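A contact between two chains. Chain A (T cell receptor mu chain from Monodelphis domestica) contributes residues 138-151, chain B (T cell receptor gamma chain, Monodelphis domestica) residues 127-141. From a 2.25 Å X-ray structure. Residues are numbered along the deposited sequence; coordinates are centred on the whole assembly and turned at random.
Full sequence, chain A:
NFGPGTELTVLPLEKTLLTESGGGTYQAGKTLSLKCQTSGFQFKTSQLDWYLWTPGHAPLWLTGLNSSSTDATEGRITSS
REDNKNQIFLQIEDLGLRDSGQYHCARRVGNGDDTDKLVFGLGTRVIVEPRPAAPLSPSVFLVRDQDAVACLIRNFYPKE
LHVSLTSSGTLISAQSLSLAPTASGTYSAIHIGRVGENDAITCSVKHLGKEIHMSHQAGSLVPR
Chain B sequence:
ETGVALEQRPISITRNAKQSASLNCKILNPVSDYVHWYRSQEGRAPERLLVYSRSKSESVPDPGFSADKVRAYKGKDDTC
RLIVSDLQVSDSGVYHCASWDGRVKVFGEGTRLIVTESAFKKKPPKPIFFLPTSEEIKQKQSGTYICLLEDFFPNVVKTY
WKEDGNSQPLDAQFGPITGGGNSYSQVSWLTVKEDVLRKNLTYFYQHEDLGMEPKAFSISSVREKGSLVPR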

ATOM      1  N   PRO A 138      -6.042  -2.539  27.225  1.00 44.91           N
ATOM      2  CA  PRO A 138      -6.468  -3.602  26.311  1.00 44.91           C
ATOM      3  C   PRO A 138      -7.042  -4.796  27.051  1.00 43.65           C
ATOM      4  O   PRO A 138      -6.831  -4.985  28.256  1.00 44.81           O
ATOM      5  CB  PRO A 138      -5.169  -3.996  25.606  1.00 42.96           C
ATOM      6  CG  PRO A 138      -4.101  -3.738  26.646  1.00 39.85           C
ATOM      7  CD  PRO A 138      -4.571  -2.463  27.334  1.00 41.24           C
ATOM      8  N   SER A 139      -7.784  -5.603  26.300  1.00 41.28           N
ATOM      9  CA  SER A 139      -8.090  -6.971  26.690  1.00 47.68           C
ATOM     10  C   SER A 139      -7.146  -7.909  25.946  1.00 47.13           C
ATOM     11  O   SER A 139      -6.580  -7.549  24.911  1.00 37.06           O
ATOM     12  CB  SER A 139      -9.551  -7.324  26.385  1.00 52.38           C
ATOM     13  OG  SER A 139      -9.956  -6.756  25.151  1.00 67.36           O
ATOM     14  N   VAL A 140      -6.951  -9.109  26.501  1.00 37.76           N
ATOM     15  CA  VAL A 140      -5.927 -10.025  26.015  1.00 39.36           C
ATOM     16  C   VAL A 140      -6.539 -11.407  25.815  1.00 38.19           C
ATOM     17  O   VAL A 140      -7.147 -11.961  26.735  1.00 48.53           O
ATOM     18  CB  VAL A 140      -4.727 -10.088  26.981  1.00 47.69           C
ATOM     19  CG1 VAL A 140      -3.687 -11.058  26.481  1.00 42.88           C
ATOM     20  CG2 VAL A 140      -4.123  -8.694  27.151  1.00 46.81           C
ATOM     21  N   PHE A 141      -6.351 -11.976  24.625  1.00 39.39           N
ATOM     22  CA  PHE A 141      -6.898 -13.283  24.295  1.00 37.72           C
ATOM     23  C   PHE A 141      -5.816 -14.148  23.687  1.00 43.44           C
ATOM     24  O   PHE A 141      -5.085 -13.690  22.803  1.00 47.34           O
ATOM     25  CB  PHE A 141      -8.067 -13.149  23.321  1.00 42.69           C
ATOM     26  CG  PHE A 141      -9.083 -12.156  23.768  1.00 45.21           C
ATOM     27  CD1 PHE A 141     -10.063 -12.516  24.688  1.00 44.45           C
ATOM     28  CD2 PHE A 141      -9.049 -10.858  23.302  1.00 37.10           C
ATOM     29  CE1 PHE A 141     -11.004 -11.574  25.133  1.00 44.62           C
ATOM     30  CE2 PHE A 141      -9.998  -9.918  23.730  1.00 47.78           C
ATOM     31  CZ  PHE A 141     -10.976 -10.281  24.646  1.00 40.04           C
ATOM     32  N   LEU A 142      -5.729 -15.398  24.146  1.00 41.76           N
ATOM     33  CA  LEU A 142      -4.845 -16.386  23.544  1.00 45.13           C
ATOM     34  C   LEU A 142      -5.607 -17.192  22.503  1.00 52.85           C
ATOM     35  O   LEU A 142      -6.757 -17.582  22.726  1.00 52.36           O
ATOM     36  CB  LEU A 142      -4.275 -17.330  24.603  1.00 46.02           C
ATOM     37  CG  LEU A 142      -3.119 -16.859  25.478  1.00 57.56           C
ATOM     38  CD1 LEU A 142      -2.906 -17.863  26.604  1.00 60.90           C
ATOM     39  CD2 LEU A 142      -1.874 -16.736  24.629  1.00 64.76           C
ATOM     40  N   VAL A 143      -4.962 -17.436  21.361  1.00 43.20           N
ATOM     41  CA  VAL A 143      -5.525 -18.275  20.315  1.00 40.69           C
ATOM     42  C   VAL A 143      -4.424 -19.192  19.819  1.00 45.73           C
ATOM     43  O   VAL A 143      -3.255 -18.799  19.740  1.00 47.93           O
ATOM     44  CB  VAL A 143      -6.104 -17.464  19.131  1.00 46.88           C
ATOM     45  CG1 VAL A 143      -6.990 -18.370  18.265  1.00 47.30           C
ATOM     46  CG2 VAL A 143      -6.859 -16.231  19.623  1.00 54.62           C
ATOM     47  N   ARG A 144      -4.808 -20.408  19.449  1.00 49.67           N
ATOM     48  CA  ARG A 144      -3.872 -21.452  19.059  1.00 57.73           C
ATOM     49  C   ARG A 144      -4.272 -22.067  17.726  1.00 52.62           C
ATOM     50  O   ARG A 144      -5.451 -22.143  17.385  1.00 62.07           O
ATOM     51  CB  ARG A 144      -3.806 -22.560  20.107  1.00 61.19           C
ATOM     52  CG  ARG A 144      -2.482 -22.673  20.792  1.00 71.37           C
ATOM     53  CD  ARG A 144      -2.407 -23.976  21.561  1.00 88.79           C
ATOM     54  NE  ARG A 144      -1.208 -24.044  22.386  1.00 99.65           N
ATOM     55  CZ  ARG A 144      -1.164 -23.684  23.665  1.00103.13           C
ATOM     56  NH1 ARG A 144      -2.252 -23.229  24.271  1.00105.39           N
ATOM     57  NH2 ARG A 144      -0.027 -23.781  24.336  1.00103.31           N
ATOM     58  N   ASP A 145      -3.264 -22.480  16.965  1.00 55.40           N
ATOM     59  CA  ASP A 145      -3.459 -23.342  15.799  1.00 52.89           C
ATOM     60  C   ASP A 145      -2.198 -24.196  15.712  1.00 51.55           C
ATOM     61  O   ASP A 145      -1.129 -23.695  15.344  1.00 56.27           O
ATOM     62  CB  ASP A 145      -3.694 -22.535  14.530  1.00 56.45           C
ATOM     63  CG  ASP A 145      -4.139 -23.395  13.363  1.00 63.12           C
ATOM     64  OD1 ASP A 145      -5.141 -24.128  13.501  1.00 71.86           O
ATOM     65  OD2 ASP A 145      -3.502 -23.322  12.297  1.00 71.66           O
ATOM     66  N   GLN A 146      -2.320 -25.462  16.115  1.00 61.29           N
ATOM     67  CA  GLN A 146      -1.214 -26.423  16.158  1.00 60.68           C
ATOM     68  C   GLN A 146      -0.115 -25.845  17.042  1.00 59.22           C
ATOM     69  O   GLN A 146      -0.391 -25.585  18.227  1.00 60.19           O
ATOM     70  CB  GLN A 146      -0.813 -26.771  14.727  1.00 69.79           C
ATOM     71  CG  GLN A 146      -2.003 -27.134  13.868  1.00 84.24           C
ATOM     72  CD  GLN A 146      -1.602 -27.742  12.552  1.00 91.97           C
ATOM     73  OE1 GLN A 146      -0.892 -28.742  12.520  1.00 97.06           O
ATOM     74  NE2 GLN A 146      -2.053 -27.141  11.452  1.00 95.02           N
ATOM     75  N   ASP A 147       1.107 -25.639  16.541  1.00 54.90           N
ATOM     76  CA  ASP A 147       2.234 -25.152  17.332  1.00 63.76           C
ATOM     77  C   ASP A 147       2.388 -23.642  17.262  1.00 60.72           C
ATOM     78  O   ASP A 147       3.399 -23.104  17.724  1.00 61.15           O
ATOM     79  CB  ASP A 147       3.540 -25.823  16.883  1.00 78.01           C
ATOM     80  CG  ASP A 147       3.921 -25.469  15.453  1.00 95.79           C
ATOM     81  OD1 ASP A 147       3.085 -25.655  14.544  1.00102.99           O
ATOM     82  OD2 ASP A 147       5.057 -24.992  15.238  1.00103.08           O
ATOM     83  N   ALA A 148       1.420 -22.952  16.676  1.00 55.54           N
ATOM     84  CA  ALA A 148       1.428 -21.506  16.602  1.00 51.56           C
ATOM     85  C   ALA A 148       0.486 -20.964  17.669  1.00 54.27           C
ATOM     86  O   ALA A 148      -0.615 -21.496  17.867  1.00 44.68           O
ATOM     87  CB  ALA A 148       1.015 -21.034  15.209  1.00 50.09           C
ATOM     88  N   VAL A 149       0.935 -19.934  18.377  1.00 56.03           N
ATOM     89  CA  VAL A 149       0.109 -19.236  19.348  1.00 53.70           C
ATOM     90  C   VAL A 149       0.061 -17.772  18.951  1.00 56.80           C
ATOM     91  O   VAL A 149       1.102 -17.153  18.702  1.00 57.04           O
ATOM     92  CB  VAL A 149       0.630 -19.405  20.786  1.00 58.13           C
ATOM     93  CG1 VAL A 149       2.073 -18.935  20.889  1.00 60.67           C
ATOM     94  CG2 VAL A 149      -0.258 -18.633  21.749  1.00 52.33           C
ATOM     95  N   ALA A 150      -1.148 -17.234  18.852  1.00 51.41           N
ATOM     96  CA  ALA A 150      -1.357 -15.816  18.644  1.00 47.08           C
ATOM     97  C   ALA A 150      -1.885 -15.235  19.941  1.00 50.02           C
ATOM     98  O   ALA A 150      -2.756 -15.819  20.583  1.00 51.25           O
ATOM     99  CB  ALA A 150      -2.351 -15.536  17.501  1.00 38.70           C
ATOM    100  N   CYS A 151      -1.348 -14.099  20.329  1.00 45.64           N
ATOM    101  CA  CYS A 151      -1.875 -13.345  21.450  1.00 48.91           C
ATOM    102  C   CYS A 151      -2.573 -12.115  20.877  1.00 37.16           C
ATOM    103  O   CYS A 151      -1.930 -11.274  20.253  1.00 39.47           O
ATOM    104  CB  CYS A 151      -0.749 -12.982  22.422  1.00 53.70           C
ATOM    105  SG  CYS A 151      -1.308 -11.995  23.752  1.00 58.28           S
TER
ATOM    106  N   PRO B 127       0.152 -20.121   4.935  1.00 53.53           N
ATOM    107  CA  PRO B 127      -0.856 -19.469   5.777  1.00 53.21           C
ATOM    108  C   PRO B 127      -1.198 -20.280   7.019  1.00 50.95           C
ATOM    109  O   PRO B 127      -1.212 -21.510   7.005  1.00 45.28           O
ATOM    110  CB  PRO B 127      -2.066 -19.352   4.844  1.00 51.29           C
ATOM    111  CG  PRO B 127      -1.890 -20.408   3.859  1.00 51.58           C
ATOM    112  CD  PRO B 127      -0.424 -20.666   3.698  1.00 55.04           C
ATOM    113  N   ILE B 128      -1.448 -19.556   8.110  1.00 55.03           N
ATOM    114  CA  ILE B 128      -1.908 -20.124   9.373  1.00 54.81           C
ATOM    115  C   ILE B 128      -3.070 -19.275   9.865  1.00 45.40           C
ATOM    116  O   ILE B 128      -2.921 -18.062  10.045  1.00 52.65           O
ATOM    117  CB  ILE B 128      -0.798 -20.178  10.439  1.00 53.39           C
ATOM    118  CG1 ILE B 128       0.370 -21.036   9.968  1.00 58.70           C
ATOM    119  CG2 ILE B 128      -1.348 -20.747  11.745  1.00 50.63           C
ATOM    120  CD1 ILE B 128       1.461 -21.174  11.013  1.00 56.57           C
ATOM    121  N   PHE B 129      -4.211 -19.908  10.099  1.00 43.86           N
ATOM    122  CA  PHE B 129      -5.444 -19.225  10.465  1.00 46.62           C
ATOM    123  C   PHE B 129      -5.766 -19.450  11.932  1.00 46.28           C
ATOM    124  O   PHE B 129      -5.619 -20.561  12.449  1.00 45.19           O
ATOM    125  CB  PHE B 129      -6.627 -19.719   9.625  1.00 49.06           C
ATOM    126  CG  PHE B 129      -6.531 -19.363   8.172  1.00 47.90           C
ATOM    127  CD1 PHE B 129      -7.010 -18.151   7.714  1.00 50.68           C
ATOM    128  CD2 PHE B 129      -5.971 -20.250   7.264  1.00 50.57           C
ATOM    129  CE1 PHE B 129      -6.930 -17.833   6.369  1.00 54.03           C
ATOM    130  CE2 PHE B 129      -5.889 -19.939   5.914  1.00 46.14           C
ATOM    131  CZ  PHE B 129      -6.363 -18.733   5.467  1.00 48.11           C
ATOM    132  N   PHE B 130      -6.214 -18.389  12.592  1.00 45.33           N
ATOM    133  CA  PHE B 130      -6.729 -18.454  13.953  1.00 50.32           C
ATOM    134  C   PHE B 130      -8.157 -17.924  13.925  1.00 52.29           C
ATOM    135  O   PHE B 130      -8.419 -16.870  13.338  1.00 49.89           O
ATOM    136  CB  PHE B 130      -5.880 -17.622  14.936  1.00 40.23           C
ATOM    137  CG  PHE B 130      -4.404 -17.929  14.909  1.00 42.00           C
ATOM    138  CD1 PHE B 130      -3.569 -17.291  14.016  1.00 43.67           C
ATOM    139  CD2 PHE B 130      -3.849 -18.820  15.816  1.00 45.65           C
ATOM    140  CE1 PHE B 130      -2.199 -17.543  14.004  1.00 45.35           C
ATOM    141  CE2 PHE B 130      -2.486 -19.080  15.805  1.00 45.25           C
ATOM    142  CZ  PHE B 130      -1.661 -18.439  14.893  1.00 45.84           C
ATOM    143  N   LEU B 131      -9.069 -18.626  14.562  1.00 47.04           N
ATOM    144  CA  LEU B 131     -10.458 -18.231  14.454  1.00 49.74           C
ATOM    145  C   LEU B 131     -10.948 -17.590  15.742  1.00 49.44           C
ATOM    146  O   LEU B 131     -10.327 -17.752  16.798  1.00 49.63           O
ATOM    147  CB  LEU B 131     -11.315 -19.452  14.096  1.00 53.76           C
ATOM    148  CG  LEU B 131     -10.990 -19.935  12.681  1.00 62.89           C
ATOM    149  CD1 LEU B 131     -10.158 -21.199  12.723  1.00 79.64           C
ATOM    150  CD2 LEU B 131     -12.237 -20.161  11.865  1.00 57.95           C
ATOM    151  N   PRO B 132     -12.045 -16.824  15.688  1.00 50.88           N
ATOM    152  CA  PRO B 132     -12.547 -16.167  16.903  1.00 48.44           C
ATOM    153  C   PRO B 132     -12.689 -17.158  18.046  1.00 46.20           C
ATOM    154  O   PRO B 132     -13.108 -18.290  17.845  1.00 42.12           O
ATOM    155  CB  PRO B 132     -13.907 -15.617  16.470  1.00 45.65           C
ATOM    156  CG  PRO B 132     -13.758 -15.377  14.993  1.00 48.05           C
ATOM    157  CD  PRO B 132     -12.853 -16.480  14.501  1.00 44.23           C
ATOM    158  N   THR B 133     -12.295 -16.732  19.242  1.00 45.58           N
ATOM    159  CA  THR B 133     -12.448 -17.528  20.448  1.00 48.09           C
ATOM    160  C   THR B 133     -13.703 -17.110  21.215  1.00 53.42           C
ATOM    161  O   THR B 133     -14.137 -15.955  21.160  1.00 48.50           O
ATOM    162  CB  THR B 133     -11.239 -17.392  21.375  1.00 36.90           C
ATOM    163  OG1 THR B 133     -11.077 -16.017  21.737  1.00 44.52           O
ATOM    164  CG2 THR B 133      -9.981 -17.873  20.696  1.00 49.93           C
ATOM    165  N   SER B 134     -14.266 -18.077  21.949  1.00 47.80           N
ATOM    166  CA  SER B 134     -15.469 -17.835  22.739  1.00 48.54           C
ATOM    167  C   SER B 134     -15.237 -16.712  23.734  1.00 51.50           C
ATOM    168  O   SER B 134     -16.067 -15.805  23.878  1.00 51.22           O
ATOM    169  CB  SER B 134     -15.881 -19.114  23.481  1.00 46.49           C
ATOM    170  OG  SER B 134     -16.122 -20.187  22.587  1.00 60.07           O
ATOM    171  N   GLU B 135     -14.094 -16.754  24.420  1.00 51.81           N
ATOM    172  CA  GLU B 135     -13.775 -15.716  25.394  1.00 53.10           C
ATOM    173  C   GLU B 135     -13.789 -14.324  24.760  1.00 49.49           C
ATOM    174  O   GLU B 135     -14.306 -13.369  25.357  1.00 46.91           O
ATOM    175  CB  GLU B 135     -12.420 -16.015  26.037  1.00 60.94           C
ATOM    176  CG  GLU B 135     -12.224 -15.317  27.366  1.00 67.05           C
ATOM    177  CD  GLU B 135     -13.349 -15.621  28.352  1.00 72.46           C
ATOM    178  OE1 GLU B 135     -13.814 -16.777  28.395  1.00 74.95           O
ATOM    179  OE2 GLU B 135     -13.770 -14.697  29.084  1.00 77.25           O
ATOM    180  N   GLU B 136     -13.235 -14.188  23.548  1.00 42.61           N
ATOM    181  CA  GLU B 136     -13.278 -12.894  22.879  1.00 44.84           C
ATOM    182  C   GLU B 136     -14.723 -12.463  22.638  1.00 48.99           C
ATOM    183  O   GLU B 136     -15.093 -11.312  22.897  1.00 40.61           O
ATOM    184  CB  GLU B 136     -12.495 -12.917  21.550  1.00 37.11           C
ATOM    185  CG  GLU B 136     -12.487 -11.513  20.915  1.00 39.41           C
ATOM    186  CD  GLU B 136     -11.953 -11.436  19.486  1.00 47.20           C
ATOM    187  OE1 GLU B 136     -11.672 -12.485  18.889  1.00 39.73           O
ATOM    188  OE2 GLU B 136     -11.816 -10.298  18.963  1.00 44.44           O
ATOM    189  N   ILE B 137     -15.552 -13.376  22.134  1.00 50.79           N
ATOM    190  CA  ILE B 137     -16.950 -13.037  21.873  1.00 55.64           C
ATOM    191  C   ILE B 137     -17.666 -12.697  23.170  1.00 47.72           C
ATOM    192  O   ILE B 137     -18.481 -11.773  23.224  1.00 49.52           O
ATOM    193  CB  ILE B 137     -17.655 -14.190  21.139  1.00 47.83           C
ATOM    194  CG1 ILE B 137     -17.082 -14.348  19.730  1.00 46.00           C
ATOM    195  CG2 ILE B 137     -19.118 -13.923  21.073  1.00 43.25           C
ATOM    196  CD1 ILE B 137     -16.964 -15.797  19.308  1.00 49.84           C
ATOM    197  N   LYS B 138     -17.375 -13.444  24.232  1.00 50.76           N
ATOM    198  CA  LYS B 138     -17.989 -13.171  25.526  1.00 53.80           C
ATOM    199  C   LYS B 138     -17.594 -11.793  26.048  1.00 47.98           C
ATOM    200  O   LYS B 138     -18.437 -11.058  26.567  1.00 49.66           O
ATOM    201  CB  LYS B 138     -17.592 -14.257  26.524  1.00 57.99           C
ATOM    202  CG  LYS B 138     -18.198 -14.095  27.904  1.00 69.44           C
ATOM    203  CD  LYS B 138     -17.158 -14.397  28.989  1.00 75.08           C
ATOM    204  CE  LYS B 138     -17.755 -15.171  30.153  1.00 75.79           C
ATOM    205  NZ  LYS B 138     -18.918 -14.469  30.771  1.00 77.98           N
ATOM    206  N   GLN B 139     -16.322 -11.414  25.905  1.00 43.24           N
ATOM    207  CA  GLN B 139     -15.893 -10.149  26.492  1.00 49.67           C
ATOM    208  C   GLN B 139     -16.150  -8.950  25.581  1.00 49.51           C
ATOM    209  O   GLN B 139     -16.312  -7.837  26.081  1.00 50.46           O
ATOM    210  CB  GLN B 139     -14.409 -10.196  26.855  1.00 53.91           C
ATOM    211  CG  GLN B 139     -14.013 -11.166  27.962  1.00 58.21           C
ATOM    212  CD  GLN B 139     -12.509 -11.082  28.298  1.00 66.95           C
ATOM    213  OE1 GLN B 139     -11.840 -12.103  28.466  1.00 77.61           O
ATOM    214  NE2 GLN B 139     -11.983  -9.862  28.393  1.00 60.53           N
ATOM    215  N   LYS B 140     -16.172  -9.126  24.260  1.00 46.72           N
ATOM    216  CA  LYS B 140     -16.223  -7.971  23.376  1.00 48.28           C
ATOM    217  C   LYS B 140     -17.373  -7.984  22.391  1.00 51.61           C
ATOM    218  O   LYS B 140     -17.449  -7.068  21.569  1.00 47.42           O
ATOM    219  CB  LYS B 140     -14.920  -7.824  22.573  1.00 42.05           C
ATOM    220  CG  LYS B 140     -13.633  -7.849  23.402  1.00 48.63           C
ATOM    221  CD  LYS B 140     -13.411  -6.563  24.198  1.00 50.91           C
ATOM    222  CE  LYS B 140     -12.928  -5.415  23.317  1.00 57.11           C
ATOM    223  NZ  LYS B 140     -12.023  -4.543  24.117  1.00 64.27           N
ATOM    224  N   GLN B 141     -18.248  -8.990  22.418  1.00 49.42           N
ATOM    225  CA  GLN B 141     -19.356  -9.053  21.466  1.00 45.16           C
ATOM    226  C   GLN B 141     -18.864  -8.935  20.036  1.00 45.01           C
ATOM    227  O   GLN B 141     -19.543  -8.375  19.184  1.00 50.47           O
ATOM    228  CB  GLN B 141     -20.389  -7.965  21.722  1.00 41.22           C
ATOM    229  CG  GLN B 141     -21.314  -8.238  22.853  1.00 52.73           C
ATOM    230  CD  GLN B 141     -22.468  -7.276  22.855  1.00 52.07           C
ATOM    231  OE1 GLN B 141     -23.593  -7.658  22.577  1.00 58.03           O
ATOM    232  NE2 GLN B 141     -22.192  -6.013  23.151  1.00 56.69           N
TER
HETATM  233  O   HOH W   1      -7.961 -21.193  15.682  1.00 49.64           O
HETATM  234  O   HOH W   2      -4.398 -23.091   9.373  1.00 56.25           O

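This contact is built mainly from carbon, with two phenylalanines, one from each chain, at its centre: Phe130(B) packs on the alanines and backbone of the chain A hairpin, and Phe141(A) on the chain B helix. Together the stretches bury 671 Å², and Phe141(A) and Phe130(B) supply the largest shares, 108 and 109 Å². The chain A strand 139-145 alternates in the usual way: Ser139(A), Phe141(A), Val143(A) and Asp145(A) point toward chain B, while Val140(A), Leu142(A) and Arg144(A) point away. On the neighbouring strand Ala148(A) and Ala150(A) also point toward the partner. A type II' turn from Asp145(A) to Ala148(A) joins the strands, and paired backbone hydrogen bonds between Val143(A) and Ala150(A), and between Asp145(A) and Ala148(A), hold them in register.

Ring contacts involve the two most heavily covered residues. The Phe130(B) side chain, in the m rotamer, swings its end nearer to the hairpin than its sideways CA-to-CB bond alone would suggest. Ala150(A) CB sits 3.8 Å from the centroid of the Phe130(B) ring and only 4° off its normal, a nearly ideal CH-pi contact over the face. Alanine presents just a methyl to the ring face here. At the ring edge is Ala148(A) O, 3.7 Å from Phe130(B) CE2; this oxygen already accepts a hydrogen bond from Asp145(A) N. Phe141(A), likewise m, meets the helix 134-140 instead. Glu136(B) CA lies over its ring face, 3.9 Å from the centroid, so the aromatic packs on helix backbone, and Phe141(A) CZ also reaches Lys140(B) CG at 3.8 Å. The Glu136(B) side chain is extended, and its carboxylate oxygens are hydrogen-bonded elsewhere in the structure.

Aliphatic groups fill the space between the rings. Val143(A) packs against both Phe130(B) and Thr133(B), with CG1 3.6 Å from Phe130(B) CB and CG2 3.7 Å from Thr133(B) CG2. Thr133(B) serves two ends at once: its methyl packs here, while its OG1 caps the helix by accepting a weak hydrogen bond of 3.4 Å from Glu136(B) N. Farther along, Ala148(A) CB approaches Ile128(B) CG2 at 4.2 Å.

Polar contacts are sparse and lie toward the ends. Lys140(B) NZ donates to Ser139(A) OG at 3.2 Å, the only direct hydrogen bond across the stretches; the long lysine chain curls through three m torsions to reach the short serine. At the other end, Asp145(A) OD2 and Phe129(B) O are 3.5 Å apart, but both are acceptors and form no bond. Two waters bridge the chains nearby. Water 2 donates to Asp145(A) OD2 at 3.1 Å and accepts from Phe129(B) N at 3.3 Å, while water 1 donates to Arg144(A) O at 3.2 Å and accepts from Leu131(B) N at 3.0 Å.

The rules that emerge are simple: set large rings against alanines or helix backbone, place a valine and a threonine methyl between them, and let polar groups and water finish the ends.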